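Local coordinates for protein adenylate kinase (Thermus thermophilus, PDB 3CM0) that probably catalyses the reversible transfer of the terminal phosphate of ATP to AMP, giving two ADP, and so helps balance the cell's adenine nucleotides, at residues E145-R148 with E149-P153; D96-L99 with S100-T104; I68-L71 with I72-L76. All blocks are in the same frame, centred on the assembly; numbering follows the deposited sequence.

Contact 1 of 3, residues E145-R148 with E149-P153; sequences EVYR and EKTEP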
loop_
_atom_site.group_PDB
_atom_site.type_symbol
_atom_site.label_atom_id
_atom_site.label_comp_id
_atom_site.label_asym_id
_atom_site.label_seq_id
_atom_site.Cartn_x
_atom_site.Cartn_y
_atom_site.Cartn_z
ATOM N N GLU A 145 -9.358 -10.804 -9.592
ATOM C CA GLU A 145 -10.421 -10.023 -10.223
ATOM C C GLU A 145 -11.025 -9.031 -9.232
ATOM O O GLU A 145 -11.400 -7.898 -9.594
ATOM C CB GLU A 145 -11.507 -10.959 -10.762
ATOM C CG GLU A 145 -12.723 -10.244 -11.324
ATOM C CD GLU A 145 -12.390 -9.296 -12.470
ATOM O OE1 GLU A 145 -11.402 -9.525 -13.197
ATOM O OE2 GLU A 145 -13.141 -8.324 -12.660
ATOM N N VAL A 146 -11.121 -9.461 -7.981
ATOM C CA VAL A 146 -11.648 -8.592 -6.934
ATOM C C VAL A 146 -10.668 -7.438 -6.719
ATOM O O VAL A 146 -11.060 -6.265 -6.601
ATOM C CB VAL A 146 -11.834 -9.370 -5.617
ATOM C CG1 VAL A 146 -12.060 -8.409 -4.457
ATOM C CG2 VAL A 146 -13.021 -10.309 -5.748
ATOM N N TYR A 147 -9.388 -7.776 -6.651
ATOM C CA TYR A 147 -8.359 -6.760 -6.496
ATOM C C TYR A 147 -8.462 -5.757 -7.649
ATOM O O TYR A 147 -8.381 -4.534 -7.445
ATOM C CB TYR A 147 -6.965 -7.403 -6.506
ATOM C CG TYR A 147 -5.863 -6.438 -6.911
ATOM C CD1 TYR A 147 -5.300 -5.538 -5.991
ATOM C CD2 TYR A 147 -5.455 -6.357 -8.238
ATOM C CE1 TYR A 147 -4.361 -4.579 -6.408
ATOM C CE2 TYR A 147 -4.528 -5.408 -8.661
ATOM C CZ TYR A 147 -3.985 -4.525 -7.745
ATOM O OH TYR A 147 -3.047 -3.605 -8.193
ATOM N N ARG A 148 -8.618 -6.256 -8.872
ATOM C CA ARG A 148 -8.727 -5.336 -9.994
ATOM C C ARG A 148 -9.934 -4.416 -9.844
ATOM O O ARG A 148 -9.845 -3.205 -10.102
ATOM C CB ARG A 148 -8.830 -6.096 -11.313
ATOM C CG ARG A 148 -8.808 -5.182 -12.540
ATOM C CD ARG A 148 -9.110 -5.959 -13.828
ATOM N NE ARG A 148 -10.503 -6.410 -13.872
ATOM C CZ ARG A 148 -11.554 -5.622 -14.094
ATOM N NH1 ARG A 148 -11.393 -4.321 -14.298
ATOM N NH2 ARG A 148 -12.773 -6.142 -14.117
ATOM N N GLU A 149 -11.063 -4.974 -9.419
ATOM C CA GLU A 149 -12.277 -4.156 -9.280
ATOM C C GLU A 149 -12.181 -3.077 -8.197
ATOM O O GLU A 149 -12.640 -1.944 -8.386
ATOM C CB GLU A 149 -13.483 -5.050 -9.013
ATOM C CG GLU A 149 -13.932 -5.849 -10.218
ATOM C CD GLU A 149 -15.062 -6.815 -9.874
ATOM O OE1 GLU A 149 -15.865 -6.482 -8.975
ATOM O OE2 GLU A 149 -15.153 -7.893 -10.504
ATOM N N LYS A 150 -11.569 -3.414 -7.080
ATOM C CA LYS A 150 -11.429 -2.467 -5.988
ATOM C C LYS A 150 -10.345 -1.415 -6.212
ATOM O O LYS A 150 -10.385 -0.314 -5.643
ATOM C CB LYS A 150 -11.126 -3.214 -4.687
ATOM C CG LYS A 150 -12.280 -4.075 -4.202
ATOM C CD LYS A 150 -12.062 -4.614 -2.795
ATOM C CE LYS A 150 -10.890 -5.571 -2.699
ATOM N NZ LYS A 150 -10.811 -6.189 -1.338
ATOM N N THR A 151 -9.366 -1.754 -7.038
ATOM C CA THR A 151 -8.228 -0.870 -7.277
ATOM C C THR A 151 -8.392 0.047 -8.476
ATOM O O THR A 151 -7.792 1.127 -8.529
ATOM C CB THR A 151 -6.929 -1.705 -7.461
ATOM O OG1 THR A 151 -6.791 -2.597 -6.357
ATOM C CG2 THR A 151 -5.708 -0.807 -7.510
ATOM N N GLU A 152 -9.186 -0.388 -9.457
ATOM C CA GLU A 152 -9.402 0.425 -10.643
ATOM C C GLU A 152 -9.778 1.911 -10.370
ATOM O O GLU A 152 -9.283 2.801 -11.063
ATOM C CB GLU A 152 -10.471 -0.227 -11.525
ATOM C CG GLU A 152 -10.710 0.529 -12.794
ATOM C CD GLU A 152 -12.027 0.144 -13.416
ATOM O OE1 GLU A 152 -12.301 -1.077 -13.477
ATOM O OE2 GLU A 152 -12.781 1.053 -13.839
ATOM N N PRO A 153 -10.671 2.189 -9.391
ATOM C CA PRO A 153 -11.044 3.579 -9.106
ATOM C C PRO A 153 -9.838 4.378 -8.621
ATOM O O PRO A 153 -9.739 5.543 -8.912
ATOM C CB PRO A 153 -12.141 3.449 -8.031
ATOM C CG PRO A 153 -12.699 2.046 -8.296
ATOM C CD PRO A 153 -11.462 1.259 -8.552
HETATM O O HOH W 1 -9.813 -2.541 -14.678
#
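Arg-148 and Glu-152, one helical turn apart, lie side by side, NH1 to OE1 in a long salt bridge of 3.5 Å. From the backbone outward, Arg-148 CB lies 3.1 Å from Glu-149 N, a consequence of the peptide link. CG stands anti to the backbone N (chi1 -174°), and the chain runs straight until a bend about CG-CD (chi3 69°) brings NE and NH2 to Glu-145 and NH1 to Glu-152. NE meets Glu-145 OE1 at the guanidinium edge in a weak bond. NH2 binds Glu-145 OE2 at 2.6 Å; OE2 accepts through its syn lone pair, lying 25° out of the guanidinium plane. One arginine thus joins two acids in an i-3, i+4 salt-bridge network on the surface of helix 137-160. Glu-149 OE2 comes within 3.0 Å of Glu-145 OE2, an acid-acid approach that the nearby guanidinium probably eases.

On another side of this helix, Thr-151 turns OG1 back to its own helix: OG1 donates to Tyr-147 O at 2.7 Å, and Thr-151 N reaches that oxygen from the opposite face of the carbonyl plane. Thr-151 CB sits over one face of the Tyr-147 ring in a CH-pi contact, 4.3 Å from the centroid.

Contact 2 of 3, residues D96-L99 with S100-T104; sequences DRLL and SETGT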
loop_
_atom_site.group_PDB
_atom_site.type_symbol
_atom_site.label_atom_id
_atom_site.label_comp_id
_atom_site.label_asym_id
_atom_site.label_seq_id
_atom_site.Cartn_x
_atom_site.Cartn_y
_atom_site.Cartn_z
ATOM N N ASP A 96 -4.884 13.120 -0.104
ATOM C CA ASP A 96 -4.350 14.200 -0.926
ATOM C C ASP A 96 -4.484 15.544 -0.209
ATOM O O ASP A 96 -3.601 16.411 -0.308
ATOM C CB ASP A 96 -5.080 14.278 -2.268
ATOM C CG ASP A 96 -4.390 13.455 -3.378
ATOM O OD1 ASP A 96 -3.334 12.804 -3.145
ATOM O OD2 ASP A 96 -4.936 13.468 -4.501
ATOM N N ARG A 97 -5.587 15.734 0.484
ATOM C CA ARG A 97 -5.762 16.978 1.245
ATOM C C ARG A 97 -4.692 17.091 2.346
ATOM O O ARG A 97 -4.095 18.161 2.561
ATOM C CB ARG A 97 -7.158 17.015 1.861
ATOM C CG ARG A 97 -8.290 17.027 0.804
ATOM C CD ARG A 97 -9.611 17.436 1.460
ATOM N NE ARG A 97 -10.158 16.359 2.287
ATOM C CZ ARG A 97 -10.937 15.379 1.829
ATOM N NH1 ARG A 97 -11.267 15.334 0.544
ATOM N NH2 ARG A 97 -11.390 14.447 2.659
ATOM N N LEU A 98 -4.458 15.987 3.047
ATOM C CA LEU A 98 -3.439 15.946 4.107
ATOM C C LEU A 98 -2.042 16.227 3.539
ATOM O O LEU A 98 -1.258 16.943 4.139
ATOM C CB LEU A 98 -3.457 14.559 4.799
ATOM C CG LEU A 98 -2.361 14.391 5.850
ATOM C CD1 LEU A 98 -2.526 15.529 6.866
ATOM C CD2 LEU A 98 -2.483 13.059 6.540
ATOM N N LEU A 99 -1.687 15.639 2.389
ATOM C CA LEU A 99 -0.367 15.898 1.832
ATOM C C LEU A 99 -0.246 17.367 1.460
ATOM O O LEU A 99 0.795 18.014 1.690
ATOM C CB LEU A 99 -0.135 15.034 0.574
ATOM C CG LEU A 99 -0.203 13.527 0.857
ATOM C CD1 LEU A 99 -0.094 12.750 -0.479
ATOM C CD2 LEU A 99 0.914 13.123 1.836
ATOM N N SER A 100 -1.323 17.901 0.897
ATOM C CA SER A 100 -1.321 19.288 0.461
ATOM C C SER A 100 -1.125 20.199 1.675
ATOM O O SER A 100 -0.283 21.096 1.649
ATOM C CB SER A 100 -2.634 19.641 -0.241
ATOM O OG SER A 100 -2.628 21.005 -0.635
ATOM N N GLU A 101 -1.898 19.959 2.732
ATOM C CA GLU A 101 -1.793 20.770 3.960
ATOM C C GLU A 101 -0.458 20.723 4.668
ATOM O O GLU A 101 -0.053 21.693 5.313
ATOM C CB GLU A 101 -2.878 20.355 4.947
ATOM C CG GLU A 101 -4.278 20.735 4.483
ATOM C CD GLU A 101 -5.385 20.112 5.329
ATOM O OE1 GLU A 101 -5.107 19.199 6.144
ATOM O OE2 GLU A 101 -6.546 20.528 5.158
ATOM N N THR A 102 0.243 19.604 4.553
ATOM C CA THR A 102 1.519 19.462 5.226
ATOM C C THR A 102 2.695 19.759 4.346
ATOM O O THR A 102 3.849 19.593 4.768
ATOM C CB THR A 102 1.671 18.062 5.760
ATOM O OG1 THR A 102 1.564 17.144 4.669
ATOM C CG2 THR A 102 0.593 17.790 6.777
ATOM N N GLY A 103 2.416 20.183 3.117
ATOM C CA GLY A 103 3.487 20.480 2.177
ATOM C C GLY A 103 4.297 19.265 1.747
ATOM O O GLY A 103 5.515 19.354 1.525
ATOM N N THR A 104 3.617 18.128 1.609
ATOM C CA THR A 104 4.276 16.874 1.216
ATOM C C THR A 104 3.978 16.599 -0.267
ATOM O O THR A 104 2.821 16.442 -0.652
ATOM C CB THR A 104 3.742 15.709 2.060
ATOM O OG1 THR A 104 3.912 15.996 3.452
ATOM C CG2 THR A 104 4.497 14.414 1.719
#
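Leu-99 O is the acceptor around which the end of helix 89-101 is organised. Thr-104 N binds it at 2.8 Å in a nearly straight bond (N-H...O 167°), while Thr-102 N adds only a weak one at 3.3 Å. Thr-102 OG1 lies 3.2 Å from Leu-99 O and 2.9 Å from Leu-98 O, and its proton could serve either carbonyl. The hydroxyl gets there because chi1 of 58° places OG1 between the backbone N and the carbonyl carbon, folded back over the last turn. Thr-102 N itself donates to Leu-98 O, continuing the helical pattern set by Glu-101 N to Arg-97 O.

Apolar contacts accompany these bonds. The CD2 branch of Leu-99 meets Thr-104 CG2 at 3.8 Å, and the CD1 branch of Leu-98 touches Thr-102 CG2 at 3.9 Å; in both pairs the side chains meet at a slant. Leu-98 also packs on Leu-69 and Ile-72 of helix 65-75. On the preceding turn, Asp-96 OD2 has its hydrogen bond with Tyr-157 OH, tying this helix to helix 137-160.

Gly-103 leaves the helix with positive phi (66°), and its N donates to Ser-100 O, 3.2 Å away. Together with the Thr-104 N bond to Leu-99 O, this is a Schellman motif, here carrying the chain from helix 89-101 directly into strand 104-113 of the parallel sheet.

Contact 3 of 3, residues I68-L71 with I72-L76; sequences ILEL and IREEL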
loop_
_atom_site.group_PDB
_atom_site.type_symbol
_atom_site.label_atom_id
_atom_site.label_comp_id
_atom_site.label_asym_id
_atom_site.label_seq_id
_atom_site.Cartn_x
_atom_site.Cartn_y
_atom_site.Cartn_z
ATOM N N ILE A 68 -7.913 7.226 11.122
ATOM C CA ILE A 68 -6.788 6.731 10.338
ATOM C C ILE A 68 -5.977 7.926 9.781
ATOM O O ILE A 68 -4.758 7.929 9.816
ATOM C CB ILE A 68 -7.311 5.885 9.140
ATOM C CG1 ILE A 68 -8.016 4.630 9.679
ATOM C CG2 ILE A 68 -6.164 5.534 8.201
ATOM C CD1 ILE A 68 -8.630 3.776 8.599
ATOM N N LEU A 69 -6.667 8.914 9.223
ATOM C CA LEU A 69 -5.965 10.078 8.690
ATOM C C LEU A 69 -5.282 10.866 9.825
ATOM O O LEU A 69 -4.225 11.420 9.618
ATOM C CB LEU A 69 -6.928 10.981 7.910
ATOM C CG LEU A 69 -7.140 10.616 6.413
ATOM C CD1 LEU A 69 -5.902 10.961 5.657
ATOM C CD2 LEU A 69 -7.477 9.127 6.246
ATOM N N GLU A 70 -5.900 10.914 11.006
ATOM C CA GLU A 70 -5.272 11.582 12.154
ATOM C C GLU A 70 -3.938 10.880 12.498
ATOM O O GLU A 70 -2.906 11.538 12.734
ATOM C CB GLU A 70 -6.206 11.542 13.370
ATOM C CG GLU A 70 -5.489 11.966 14.707
ATOM C CD GLU A 70 -5.024 13.400 14.675
ATOM O OE1 GLU A 70 -5.701 14.210 14.006
ATOM O OE2 GLU A 70 -4.008 13.741 15.331
ATOM N N LEU A 71 -3.960 9.544 12.529
ATOM C CA LEU A 71 -2.743 8.783 12.820
ATOM C C LEU A 71 -1.677 9.012 11.767
ATOM O O LEU A 71 -0.501 9.065 12.080
ATOM C CB LEU A 71 -3.040 7.292 12.921
ATOM C CG LEU A 71 -3.817 6.873 14.166
ATOM C CD1 LEU A 71 -4.087 5.378 14.144
ATOM C CD2 LEU A 71 -3.024 7.264 15.416
ATOM N N ILE A 72 -2.082 9.098 10.497
ATOM C CA ILE A 72 -1.101 9.365 9.462
ATOM C C ILE A 72 -0.503 10.777 9.661
ATOM O O ILE A 72 0.724 10.985 9.510
ATOM C CB ILE A 72 -1.757 9.242 8.059
ATOM C CG1 ILE A 72 -2.114 7.775 7.803
ATOM C CG2 ILE A 72 -0.792 9.777 6.975
ATOM C CD1 ILE A 72 -2.981 7.567 6.517
ATOM N N ARG A 73 -1.340 11.747 10.017
ATOM C CA ARG A 73 -0.800 13.105 10.235
ATOM C C ARG A 73 0.218 13.052 11.402
ATOM O O ARG A 73 1.307 13.659 11.345
ATOM C CB ARG A 73 -1.949 14.094 10.547
ATOM C CG ARG A 73 -1.485 15.589 10.734
ATOM C CD ARG A 73 -2.647 16.617 10.649
ATOM N NE ARG A 73 -3.687 16.471 11.666
ATOM C CZ ARG A 73 -4.862 17.101 11.627
ATOM N NH1 ARG A 73 -5.144 17.916 10.622
ATOM N NH2 ARG A 73 -5.756 16.914 12.589
ATOM N N GLU A 74 -0.126 12.332 12.460
ATOM C CA GLU A 74 0.786 12.208 13.634
ATOM C C GLU A 74 2.101 11.516 13.300
ATOM O O GLU A 74 3.103 11.651 14.031
ATOM C CB GLU A 74 0.091 11.426 14.740
ATOM C CG GLU A 74 -1.130 12.154 15.294
ATOM C CD GLU A 74 -1.838 11.348 16.379
ATOM O OE1 GLU A 74 -1.213 10.410 16.950
ATOM O OE2 GLU A 74 -3.020 11.667 16.683
ATOM N N GLU A 75 2.066 10.765 12.188
ATOM C CA GLU A 75 3.180 9.979 11.662
ATOM C C GLU A 75 3.872 10.542 10.438
ATOM O O GLU A 75 4.931 10.036 10.076
ATOM C CB GLU A 75 2.718 8.557 11.300
ATOM C CG GLU A 75 2.262 7.678 12.443
ATOM C CD GLU A 75 3.422 7.093 13.218
ATOM O OE1 GLU A 75 4.374 6.584 12.576
ATOM O OE2 GLU A 75 3.372 7.146 14.464
ATOM N N LEU A 76 3.311 11.562 9.788
ATOM C CA LEU A 76 4.000 12.090 8.622
ATOM C C LEU A 76 5.369 12.532 9.169
ATOM O O LEU A 76 5.546 12.935 10.323
ATOM C CB LEU A 76 3.371 13.329 7.983
ATOM C CG LEU A 76 2.147 13.092 7.106
ATOM C CD1 LEU A 76 1.592 14.433 6.662
ATOM C CD2 LEU A 76 2.467 12.216 5.916
HETATM O O HOH W 2 -2.965 15.822 14.372
#
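Glu-70 and Arg-73 form a salt bridge in which Arg-73 NH2 donates to Glu-70 OE1 at 3.1 Å. The donor uses the syn lone pair of OE1, although the oxygen sits 26° out of the guanidinium plane and the two flat groups are turned 70° apart. A water closes a second path: it donates to Glu-70 OE2 and accepts from Arg-73 NE at 2.9 Å, so both carboxylate oxygens are linked to the one arginine. Glu-70 OE2 also lies only 2.7 Å from Glu-74 OE2, so one of these acids probably holds a proton. The bend at chi2 of Glu-70 (64°) sets its carboxylate beside Glu-74, whose CG rests 3.3 Å from Glu-70 OE2.

Farther round, Leu-71 CD2 approaches Glu-74 OE1 at 3.9 Å, and the Leu-71 side chain also touches His-42 of helix 35-44. Ile-68 and Ile-72 lie side by side, CG2 of the former 4.1 Å from CD1 of the latter. This division of helix 65-75 into a charged flank and an apolar one is that of an amphipathic helix, with both isoleucines resting on Phe-85, and Ile-68 also on Thr-35, of the predicted AMP site.

Overall arrangement
Along the chain the order is contact 3, contact 2, contact 1. Contact 1 lies within helix 137-160, while contacts 3 and 2 run to the ends of helices 65-75 and 89-101. Contacts 2 and 3 are neighbours, their centres 11 Å apart, and meet directly: Leu-98 CD2 lies 3.7 Å from Ile-72 CG2, and Thr-102 OG1 3.4 Å from Leu-76 CD1. Their helices lead into strands 104-113 and 79-83 of the parallel sheet of the P-loop fold. Contact 1 stands apart, its centre 25 to 26 Å from the others. Contact 3 borders the predicted AMP site; contact 1 lies about 6 Å, between side chains, from Lys-17 (predicted ATP site) and from Arg-143 (predicted AMP site).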